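Local coordinates for protein rhodopsin (Todarodes pacificus, PDB 2Z73) that detects light through a bound retinal, whose isomerisation from 11-cis to all-trans switches on G-protein signalling to phospholipase C in squid vision, at residues I264-Q269 with P312-V317; L271-P276 with V301-A306. All coordinates share one frame; numbering follows the deposited sequence.

Contact 1: I264-Q269 with P312-V317. With PLM (palmitic acid), chain F; TWT (docosane), chain G.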
ATOM      1  N   ILE A 264       6.118   7.094  -5.994  1.00 53.47           N
ATOM      2  CA  ILE A 264       5.491   6.679  -7.233  1.00 51.29           C
ATOM      3  C   ILE A 264       5.673   5.200  -7.482  1.00 49.42           C
ATOM      4  O   ILE A 264       4.744   4.528  -7.939  1.00 49.66           O
ATOM      5  CB  ILE A 264       6.045   7.501  -8.427  1.00 56.95           C
ATOM      6  CG1 ILE A 264       5.188   8.753  -8.613  1.00 57.11           C
ATOM      7  CG2 ILE A 264       6.071   6.658  -9.707  1.00 56.32           C
ATOM      8  CD1 ILE A 264       5.698   9.701  -9.690  1.00 62.64           C
ATOM      9  N   VAL A 265       6.849   4.668  -7.183  1.00 47.07           N
ATOM     10  CA  VAL A 265       7.048   3.241  -7.416  1.00 47.26           C
ATOM     11  C   VAL A 265       6.137   2.385  -6.531  1.00 48.74           C
ATOM     12  O   VAL A 265       5.584   1.391  -6.991  1.00 46.52           O
ATOM     13  CB  VAL A 265       8.514   2.811  -7.174  1.00 45.56           C
ATOM     14  CG1 VAL A 265       8.669   1.321  -7.448  1.00 39.83           C
ATOM     15  CG2 VAL A 265       9.433   3.601  -8.070  1.00 41.42           C
ATOM     16  N   ILE A 266       5.976   2.771  -5.265  1.00 51.79           N
ATOM     17  CA  ILE A 266       5.136   2.000  -4.366  1.00 51.74           C
ATOM     18  C   ILE A 266       3.673   2.139  -4.765  1.00 52.91           C
ATOM     19  O   ILE A 266       2.872   1.213  -4.567  1.00 52.74           O
ATOM     20  CB  ILE A 266       5.345   2.414  -2.883  1.00 54.18           C
ATOM     21  CG1 ILE A 266       4.941   3.869  -2.662  1.00 57.95           C
ATOM     22  CG2 ILE A 266       6.816   2.213  -2.493  1.00 50.14           C
ATOM     23  CD1 ILE A 266       5.126   4.337  -1.212  1.00 60.02           C
ATOM     24  N   VAL A 267       3.328   3.291  -5.342  1.00 52.56           N
ATOM     25  CA  VAL A 267       1.964   3.511  -5.818  1.00 50.63           C
ATOM     26  C   VAL A 267       1.765   2.609  -7.043  1.00 50.28           C
ATOM     27  O   VAL A 267       0.752   1.925  -7.172  1.00 51.66           O
ATOM     28  CB  VAL A 267       1.730   4.983  -6.209  1.00 50.16           C
ATOM     29  CG1 VAL A 267       0.484   5.118  -7.070  1.00 52.67           C
ATOM     30  CG2 VAL A 267       1.549   5.816  -4.969  1.00 50.35           C
ATOM     31  N   SER A 268       2.748   2.605  -7.932  1.00 48.56           N
ATOM     32  CA  SER A 268       2.667   1.788  -9.137  1.00 48.30           C
ATOM     33  C   SER A 268       2.531   0.339  -8.738  1.00 47.91           C
ATOM     34  O   SER A 268       1.816  -0.429  -9.377  1.00 49.74           O
ATOM     35  CB  SER A 268       3.930   1.954  -9.979  1.00 48.41           C
ATOM     36  OG  SER A 268       4.336   3.314 -10.012  1.00 49.03           O
ATOM     37  N   GLN A 269       3.233  -0.027  -7.674  1.00 49.88           N
ATOM     38  CA  GLN A 269       3.213  -1.392  -7.167  1.00 50.91           C
ATOM     39  C   GLN A 269       1.790  -1.759  -6.739  1.00 51.36           C
ATOM     40  O   GLN A 269       1.251  -2.808  -7.119  1.00 49.33           O
ATOM     41  CB  GLN A 269       4.193  -1.510  -5.993  1.00 49.23           C
ATOM     42  CG  GLN A 269       4.138  -2.823  -5.257  1.00 51.36           C
ATOM     43  CD  GLN A 269       3.112  -2.819  -4.147  1.00 51.39           C
ATOM     44  OE1 GLN A 269       3.303  -2.188  -3.110  1.00 49.79           O
ATOM     45  NE2 GLN A 269       2.015  -3.520  -4.361  1.00 55.34           N
ATOM     46  N   PRO A 312       8.495  -2.337   1.852  1.00 48.65           N
ATOM     47  CA  PRO A 312       9.741  -2.512   2.598  1.00 47.60           C
ATOM     48  C   PRO A 312      10.924  -2.899   1.700  1.00 47.62           C
ATOM     49  O   PRO A 312      12.020  -2.328   1.814  1.00 45.76           O
ATOM     50  CB  PRO A 312       9.384  -3.593   3.610  1.00 47.54           C
ATOM     51  CG  PRO A 312       7.947  -3.278   3.903  1.00 47.96           C
ATOM     52  CD  PRO A 312       7.393  -3.061   2.509  1.00 48.04           C
ATOM     53  N   MET A 313      10.717  -3.854   0.803  1.00 46.70           N
ATOM     54  CA  MET A 313      11.794  -4.253  -0.084  1.00 50.29           C
ATOM     55  C   MET A 313      12.146  -3.105  -1.041  1.00 51.18           C
ATOM     56  O   MET A 313      13.314  -2.887  -1.364  1.00 52.16           O
ATOM     57  CB  MET A 313      11.405  -5.511  -0.861  1.00 52.20           C
ATOM     58  CG  MET A 313      10.964  -6.654   0.046  1.00 55.62           C
ATOM     59  SD  MET A 313      10.793  -8.266  -0.754  1.00 61.04           S
ATOM     60  CE  MET A 313       9.097  -8.194  -1.362  1.00 52.43           C
ATOM     61  N   ILE A 314      11.142  -2.357  -1.484  1.00 53.20           N
ATOM     62  CA  ILE A 314      11.390  -1.233  -2.378  1.00 55.18           C
ATOM     63  C   ILE A 314      12.275  -0.220  -1.643  1.00 57.62           C
ATOM     64  O   ILE A 314      13.283   0.255  -2.187  1.00 59.58           O
ATOM     65  CB  ILE A 314      10.061  -0.548  -2.809  1.00 54.93           C
ATOM     66  CG1 ILE A 314       9.196  -1.537  -3.598  1.00 56.01           C
ATOM     67  CG2 ILE A 314      10.339   0.656  -3.685  1.00 53.03           C
ATOM     68  CD1 ILE A 314       7.810  -1.003  -3.945  1.00 55.94           C
ATOM     69  N   TYR A 315      11.897   0.093  -0.405  1.00 56.68           N
ATOM     70  CA  TYR A 315      12.640   1.031   0.434  1.00 56.68           C
ATOM     71  C   TYR A 315      14.090   0.598   0.605  1.00 57.23           C
ATOM     72  O   TYR A 315      15.009   1.405   0.485  1.00 56.59           O
ATOM     73  CB  TYR A 315      12.027   1.106   1.831  1.00 58.17           C
ATOM     74  CG  TYR A 315      10.608   1.621   1.920  1.00 59.90           C
ATOM     75  CD1 TYR A 315       9.711   1.072   2.838  1.00 59.92           C
ATOM     76  CD2 TYR A 315      10.179   2.701   1.154  1.00 59.98           C
ATOM     77  CE1 TYR A 315       8.427   1.581   2.997  1.00 57.44           C
ATOM     78  CE2 TYR A 315       8.889   3.223   1.309  1.00 59.05           C
ATOM     79  CZ  TYR A 315       8.025   2.656   2.233  1.00 55.40           C
ATOM     80  OH  TYR A 315       6.767   3.172   2.397  1.00 51.90           O
ATOM     81  N   SER A 316      14.284  -0.686   0.895  1.00 58.32           N
ATOM     82  CA  SER A 316      15.623  -1.221   1.142  1.00 59.64           C
ATOM     83  C   SER A 316      16.611  -1.105  -0.011  1.00 62.23           C
ATOM     84  O   SER A 316      17.823  -1.195   0.204  1.00 63.39           O
ATOM     85  CB  SER A 316      15.536  -2.680   1.590  1.00 56.83           C
ATOM     86  OG  SER A 316      15.203  -3.531   0.517  1.00 56.22           O
ATOM     87  N   VAL A 317      16.114  -0.901  -1.228  1.00 64.27           N
ATOM     88  CA  VAL A 317      17.005  -0.781  -2.388  1.00 63.79           C
ATOM     89  C   VAL A 317      17.088   0.628  -2.953  1.00 63.06           C
ATOM     90  O   VAL A 317      17.876   0.870  -3.860  1.00 63.47           O
ATOM     91  CB  VAL A 317      16.566  -1.704  -3.549  1.00 61.56           C
ATOM     92  CG1 VAL A 317      16.577  -3.141  -3.104  1.00 63.28           C
ATOM     93  CG2 VAL A 317      15.184  -1.311  -4.036  1.00 61.29           C
TER
HETATM   94  C1  PLM F1002      17.920  -5.617  -0.913  1.00 96.20           C
HETATM   95  O2  PLM F1002      17.404  -4.598  -0.476  1.00 99.42           O
HETATM   96  C2  PLM F1002      17.100  -6.911  -0.973  1.00 96.65           C
HETATM   97  C3  PLM F1002      16.518  -7.346   0.377  1.00 97.87           C
HETATM   98  C4  PLM F1002      16.070  -8.798   0.318  1.00 98.86           C
HETATM   99  C5  PLM F1002      14.581  -8.916   0.411  1.00100.14           C
HETATM  100  C6  PLM F1002      14.180 -10.366   0.346  1.00101.83           C
HETATM  101  C7  PLM F1002      13.416 -10.641  -0.933  1.00102.82           C
HETATM  102  C8  PLM F1002      12.982 -12.105  -1.047  1.00103.19           C
HETATM  103  C9  PLM F1002      11.704 -12.241  -1.862  1.00105.45           C
HETATM  104  CA  PLM F1002      11.838 -13.276  -2.949  1.00107.75           C
HETATM  105  CB  PLM F1002      10.796 -13.050  -4.021  1.00109.62           C
HETATM  106  CC  PLM F1002      10.543 -14.308  -4.824  1.00110.20           C
HETATM  107  CD  PLM F1002       9.496 -14.061  -5.890  1.00110.37           C
HETATM  108  CE  PLM F1002      10.050 -14.387  -7.255  1.00110.57           C
HETATM  109  CF  PLM F1002      10.167 -13.149  -8.133  1.00110.73           C
HETATM  110  CG  PLM F1002      10.732 -13.482  -9.515  1.00110.50           C
HETATM  111  C1  TWT G1003      13.190  -4.295   4.468  1.00 57.07           C
HETATM  112  C2  TWT G1003      13.632  -5.655   3.980  1.00 61.01           C
HETATM  113  C3  TWT G1003      12.549  -6.655   4.335  1.00 66.45           C
HETATM  114  C4  TWT G1003      12.898  -8.080   3.890  1.00 70.46           C
HETATM  115  C5  TWT G1003      11.710  -8.941   4.318  1.00 72.77           C
HETATM  116  C6  TWT G1003      12.133 -10.241   4.982  1.00 74.61           C
HETATM  117  C7  TWT G1003      11.598 -10.208   6.426  1.00 78.20           C
HETATM  118  C8  TWT G1003      12.686 -10.705   7.367  1.00 83.25           C
HETATM  119  C9  TWT G1003      12.217 -11.883   8.241  1.00 86.25           C
HETATM  120  C10 TWT G1003      12.683 -13.119   7.490  1.00 90.55           C
HETATM  121  C11 TWT G1003      13.910 -13.847   8.040  1.00 93.93           C
HETATM  122  C12 TWT G1003      13.700 -15.205   7.405  1.00 95.96           C
HETATM  123  C13 TWT G1003      14.705 -16.321   7.663  1.00 98.64           C
HETATM  124  C14 TWT G1003      13.762 -17.492   7.439  1.00101.28           C
HETATM  125  C15 TWT G1003      14.124 -18.868   7.963  1.00102.41           C
HETATM  126  C16 TWT G1003      12.940 -19.651   7.399  1.00102.41           C
HETATM  127  C17 TWT G1003      13.168 -21.079   7.058  1.00102.22           C
HETATM  128  C18 TWT G1003      11.850 -21.707   7.515  1.00101.40           C
HETATM  129  C19 TWT G1003      11.753 -23.206   7.300  1.00100.81           C
HETATM  130  C20 TWT G1003      10.369 -23.593   7.827  1.00102.40           C
HETATM  131  C21 TWT G1003      10.121 -25.084   7.676  1.00102.47           C
HETATM  132  C22 TWT G1003       8.730 -25.389   8.221  1.00101.87           C
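Tyr315 brings the flat group of this contact, and Ile266 meets its ring obliquely. Ile266 CG2 lies 4.4 Å from Tyr315 CE2. At the end of the ring, Tyr315 OH sits 4.1 Å from Ile266 CD1. The two side chains run at about a right angle to each other. No hydrogen bond joins them; one methyl meets the ring carbon CE2, the other the hydroxyl oxygen. Ile314 carries most of the remaining contact. Its CD1 is anti to CA (chi2 174°), which extends this methyl to within 3.7 Å of Ile266 CG2. The same CD1 reaches Gln269 CB at 4.2 Å. The other branch of Ile314 ends in CG2, which meets Val265 CG1 at 4.2 Å on the surface side. Ile314 thus touches Val265, Ile266 and Gln269, which lie along one side of a little over one turn. An alanine at Ile314 would probably open a gap beside Ile266 CG2 and leave Val265 CG1 and Gln269 CB without their apolar partner. The segment axes stay 10.4 Å apart, so no backbone meets backbone; side chains bridge the gap. Pro312 and Tyr315 belong, with Asn311, to the NPxxY motif of class A receptors. Segment 312-317 also meets lipid-like groups. Met313 SD is 3.5 Å from C7 of a palmitic acid, and Pro312 O is 3.5 Å from C1 of a docosane. The two segments run nearly antiparallel, at 152°. Within the bundle, Ile266 and Tyr315 both touch Leu76 of helix 70-87, and Ile266 also reaches Met126 of helix 104-138. Pro312 packs on Asn52 and Val55 of helix 31-61, so helix 311-318 is set between that helix, helix 70-87 and helix 246-286.

Contact 2: L271-P276 with V301-A306. With RET (retinal), chain D.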
ATOM      1  N   LEU A 271      -1.164  -0.322  -7.559  1.00 49.00           N
ATOM      2  CA  LEU A 271      -2.047  -0.393  -8.723  1.00 49.75           C
ATOM      3  C   LEU A 271      -1.846  -1.677  -9.529  1.00 49.53           C
ATOM      4  O   LEU A 271      -2.805  -2.409  -9.798  1.00 49.72           O
ATOM      5  CB  LEU A 271      -1.822   0.822  -9.623  1.00 48.19           C
ATOM      6  CG  LEU A 271      -2.089   2.143  -8.901  1.00 50.04           C
ATOM      7  CD1 LEU A 271      -1.750   3.308  -9.802  1.00 49.36           C
ATOM      8  CD2 LEU A 271      -3.545   2.193  -8.456  1.00 49.27           C
ATOM      9  N   LEU A 272      -0.604  -1.952  -9.914  1.00 49.02           N
ATOM     10  CA  LEU A 272      -0.299  -3.158 -10.677  1.00 50.07           C
ATOM     11  C   LEU A 272      -0.733  -4.401  -9.926  1.00 48.91           C
ATOM     12  O   LEU A 272      -1.086  -5.406 -10.534  1.00 49.07           O
ATOM     13  CB  LEU A 272       1.205  -3.260 -10.956  1.00 53.45           C
ATOM     14  CG  LEU A 272       1.784  -2.310 -11.996  1.00 56.87           C
ATOM     15  CD1 LEU A 272       3.296  -2.414 -11.973  1.00 59.66           C
ATOM     16  CD2 LEU A 272       1.233  -2.656 -13.370  1.00 56.81           C
ATOM     17  N   SER A 273      -0.701  -4.336  -8.599  1.00 48.63           N
ATOM     18  CA  SER A 273      -1.093  -5.476  -7.775  1.00 45.83           C
ATOM     19  C   SER A 273      -2.611  -5.646  -7.622  1.00 46.14           C
ATOM     20  O   SER A 273      -3.118  -6.763  -7.691  1.00 45.82           O
ATOM     21  CB  SER A 273      -0.464  -5.364  -6.383  1.00 44.12           C
ATOM     22  OG  SER A 273       0.939  -5.268  -6.460  1.00 42.28           O
ATOM     23  N   TRP A 274      -3.334  -4.548  -7.419  1.00 46.57           N
ATOM     24  CA  TRP A 274      -4.779  -4.638  -7.232  1.00 50.36           C
ATOM     25  C   TRP A 274      -5.663  -4.541  -8.473  1.00 49.45           C
ATOM     26  O   TRP A 274      -6.697  -5.208  -8.544  1.00 51.07           O
ATOM     27  CB  TRP A 274      -5.265  -3.591  -6.217  1.00 53.73           C
ATOM     28  CG  TRP A 274      -4.860  -3.866  -4.804  1.00 55.80           C
ATOM     29  CD1 TRP A 274      -3.707  -3.473  -4.190  1.00 56.99           C
ATOM     30  CD2 TRP A 274      -5.598  -4.614  -3.827  1.00 56.54           C
ATOM     31  NE1 TRP A 274      -3.680  -3.926  -2.895  1.00 56.13           N
ATOM     32  CE2 TRP A 274      -4.827  -4.627  -2.644  1.00 56.31           C
ATOM     33  CE3 TRP A 274      -6.836  -5.273  -3.836  1.00 56.13           C
ATOM     34  CZ2 TRP A 274      -5.253  -5.276  -1.475  1.00 57.23           C
ATOM     35  CZ3 TRP A 274      -7.265  -5.923  -2.672  1.00 54.36           C
ATOM     36  CH2 TRP A 274      -6.474  -5.918  -1.511  1.00 55.88           C
ATOM     37  N   SER A 275      -5.275  -3.721  -9.444  1.00 46.48           N
ATOM     38  CA  SER A 275      -6.096  -3.549 -10.637  1.00 43.67           C
ATOM     39  C   SER A 275      -6.567  -4.833 -11.301  1.00 43.55           C
ATOM     40  O   SER A 275      -7.703  -4.906 -11.755  1.00 44.12           O
ATOM     41  CB  SER A 275      -5.376  -2.663 -11.641  1.00 44.46           C
ATOM     42  OG  SER A 275      -5.161  -1.378 -11.075  1.00 43.22           O
ATOM     43  N   PRO A 276      -5.712  -5.862 -11.369  1.00 43.30           N
ATOM     44  CA  PRO A 276      -6.192  -7.092 -12.006  1.00 41.37           C
ATOM     45  C   PRO A 276      -7.439  -7.643 -11.293  1.00 42.82           C
ATOM     46  O   PRO A 276      -8.509  -7.759 -11.892  1.00 44.57           O
ATOM     47  CB  PRO A 276      -4.993  -8.029 -11.884  1.00 40.70           C
ATOM     48  CG  PRO A 276      -3.831  -7.086 -11.944  1.00 37.90           C
ATOM     49  CD  PRO A 276      -4.273  -5.949 -11.068  1.00 39.92           C
ATOM     50  N   VAL A 301      -6.157 -12.630  -6.902  1.00 40.28           N
ATOM     51  CA  VAL A 301      -6.304 -12.135  -5.529  1.00 42.67           C
ATOM     52  C   VAL A 301      -5.001 -12.355  -4.763  1.00 40.69           C
ATOM     53  O   VAL A 301      -4.628 -11.544  -3.926  1.00 39.23           O
ATOM     54  CB  VAL A 301      -7.476 -12.823  -4.754  1.00 41.16           C
ATOM     55  CG1 VAL A 301      -7.050 -14.189  -4.264  1.00 44.15           C
ATOM     56  CG2 VAL A 301      -7.908 -11.954  -3.573  1.00 38.92           C
ATOM     57  N   MET A 302      -4.308 -13.448  -5.052  1.00 42.05           N
ATOM     58  CA  MET A 302      -3.029 -13.721  -4.398  1.00 47.71           C
ATOM     59  C   MET A 302      -2.048 -12.598  -4.755  1.00 50.47           C
ATOM     60  O   MET A 302      -1.350 -12.057  -3.897  1.00 51.33           O
ATOM     61  CB  MET A 302      -2.459 -15.065  -4.872  1.00 47.05           C
ATOM     62  CG  MET A 302      -3.378 -16.236  -4.619  1.00 50.09           C
ATOM     63  SD  MET A 302      -4.077 -16.159  -2.952  1.00 53.62           S
ATOM     64  CE  MET A 302      -3.110 -17.437  -2.146  1.00 55.21           C
ATOM     65  N   PHE A 303      -2.009 -12.256  -6.036  1.00 54.06           N
ATOM     66  CA  PHE A 303      -1.143 -11.191  -6.516  1.00 55.31           C
ATOM     67  C   PHE A 303      -1.486  -9.930  -5.736  1.00 52.58           C
ATOM     68  O   PHE A 303      -0.597  -9.208  -5.285  1.00 51.95           O
ATOM     69  CB  PHE A 303      -1.377 -10.967  -8.014  1.00 61.00           C
ATOM     70  CG  PHE A 303      -0.335 -10.112  -8.671  1.00 64.29           C
ATOM     71  CD1 PHE A 303       0.973 -10.562  -8.787  1.00 65.39           C
ATOM     72  CD2 PHE A 303      -0.660  -8.847  -9.166  1.00 66.76           C
ATOM     73  CE1 PHE A 303       1.957  -9.766  -9.386  1.00 69.29           C
ATOM     74  CE2 PHE A 303       0.311  -8.038  -9.769  1.00 68.88           C
ATOM     75  CZ  PHE A 303       1.625  -8.499  -9.878  1.00 68.06           C
ATOM     76  N   ALA A 304      -2.780  -9.668  -5.569  1.00 51.48           N
ATOM     77  CA  ALA A 304      -3.226  -8.485  -4.826  1.00 52.25           C
ATOM     78  C   ALA A 304      -2.792  -8.558  -3.362  1.00 49.16           C
ATOM     79  O   ALA A 304      -2.235  -7.600  -2.826  1.00 47.07           O
ATOM     80  CB  ALA A 304      -4.757  -8.324  -4.924  1.00 49.96           C
ATOM     81  N   LYS A 305      -3.027  -9.697  -2.720  1.00 45.57           N
ATOM     82  CA  LYS A 305      -2.653  -9.855  -1.317  1.00 44.82           C
ATOM     83  C   LYS A 305      -1.158  -9.637  -1.037  1.00 45.89           C
ATOM     84  O   LYS A 305      -0.789  -9.116   0.017  1.00 47.94           O
ATOM     85  CB  LYS A 305      -3.067 -11.239  -0.813  1.00 40.04           C
ATOM     86  CG  LYS A 305      -4.564 -11.457  -0.739  1.00 36.20           C
ATOM     87  CD  LYS A 305      -4.890 -12.666   0.117  1.00 33.05           C
ATOM     88  CE  LYS A 305      -6.336 -13.103  -0.027  1.00 33.45           C
ATOM     89  NZ  LYS A 305      -7.297 -12.295   0.715  1.00 40.92           N
ATOM     90  N   ALA A 306      -0.303 -10.037  -1.975  1.00 45.04           N
ATOM     91  CA  ALA A 306       1.132  -9.877  -1.795  1.00 42.98           C
ATOM     92  C   ALA A 306       1.539  -8.408  -1.859  1.00 42.38           C
ATOM     93  O   ALA A 306       2.599  -8.030  -1.376  1.00 43.83           O
ATOM     94  CB  ALA A 306       1.890 -10.687  -2.848  1.00 40.02           C
TER
HETATM   95  C1  RET D1000     -11.030  -2.710  -4.984  1.00 54.64           C
HETATM   96  C2  RET D1000     -10.163  -2.059  -6.100  1.00 56.03           C
HETATM   97  C3  RET D1000      -8.661  -2.094  -5.871  1.00 59.21           C
HETATM   98  C4  RET D1000      -8.259  -1.563  -4.484  1.00 58.46           C
HETATM   99  C5  RET D1000      -9.100  -2.157  -3.353  1.00 58.59           C
HETATM  100  C6  RET D1000     -10.351  -2.684  -3.554  1.00 57.36           C
HETATM  101  C7  RET D1000     -11.173  -3.287  -2.424  1.00 56.24           C
HETATM  102  C8  RET D1000     -10.888  -4.507  -1.791  1.00 54.05           C
HETATM  103  C9  RET D1000     -11.514  -5.198  -0.655  1.00 52.16           C
HETATM  104  C10 RET D1000     -10.908  -6.352  -0.346  1.00 49.84           C
HETATM  105  C11 RET D1000     -11.148  -7.302   0.719  1.00 47.63           C
HETATM  106  C12 RET D1000     -10.482  -8.469   0.971  1.00 49.35           C
HETATM  107  C13 RET D1000      -9.413  -9.265   0.252  1.00 46.46           C
HETATM  108  C14 RET D1000      -8.883 -10.382   0.837  1.00 41.26           C
HETATM  109  C15 RET D1000      -7.858 -11.218   0.200  1.00 39.18           C
HETATM  110  C16 RET D1000     -12.392  -2.017  -4.943  1.00 52.61           C
HETATM  111  C17 RET D1000     -11.312  -4.168  -5.471  1.00 51.45           C
HETATM  112  C18 RET D1000      -8.345  -2.070  -2.052  1.00 58.95           C
HETATM  113  C19 RET D1000     -12.695  -4.584   0.070  1.00 49.13           C
HETATM  114  C20 RET D1000      -8.980  -8.754  -1.140  1.00 45.59           C
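Ala304 lays its CB over one face of the Trp274 indole, 4.0 Å from the centroid of the six-membered ring and 17° off its normal. This is a CH-pi contact. It belongs to the tight part of the interface, where the CA atoms of Ser273 and Ala304 are 4.7 Å apart. A small residue permits this approach. Ala304 CA also points a C-H toward Ser273 O at 3.3 Å, with an angle of 126° at the hydrogen. Ser273 OG turns back to its own helix and bonds Gln269 O. The opposite face of the indole belongs to retinal: C18 lies 3.9 Å above the plane, toward the rim. Trp274 CZ3 meets the C20 methyl of retinal at 3.6 Å. The indole is therefore held between Ala304 and the chromophore, and Phe270 stacks on it as well.

Leu272 and Phe303 lie on the surface. This side is looser only at Leu272, whose side chain leads away from the other helix and makes little contact. The rim of Phe303 still comes close to a backbone carbonyl. Phe303 CG is anti to the backbone N (chi1 -167°), which places CG on the side of 271-276. Leu272 O lies near the plane of the Phe303 ring, 3.1 Å from Phe303 CE2. Pro276 has no N-H to give to Leu272 O, and the helix is kinked there. Trp274 and Pro276 match the tryptophan and proline of the CWxP motif of class A receptors.

Lys305 NZ is bonded to retinal C15 at 1.3 Å, the Schiff-base link. Lys305 NZ is also hydrogen-bonded to Tyr111 OH. Retinal is thus tethered to one helix while lying against Trp274 of the other, so its isomerisation is likely to be felt by both.

Following the chain from the N terminus, helix 246-286 comes first and supplies one side of both contacts: 264-269 for contact 1, then 271-276 for contact 2. The chain then turns at the extracellular side and returns as helix 294-306. There 301-306 closes contact 2 over 24 intervening residues. Helix 311-318 follows, and 312-317 closes contact 1 over 42. Contact 2 therefore sits within the longer loop of contact 1, like a smaller hairpin inside a larger one. Their centres are 15 Å apart. Together they join transmembrane helices 6 and 7 at two levels, contact 2 at the retinal and contact 1 nearer the cytoplasm.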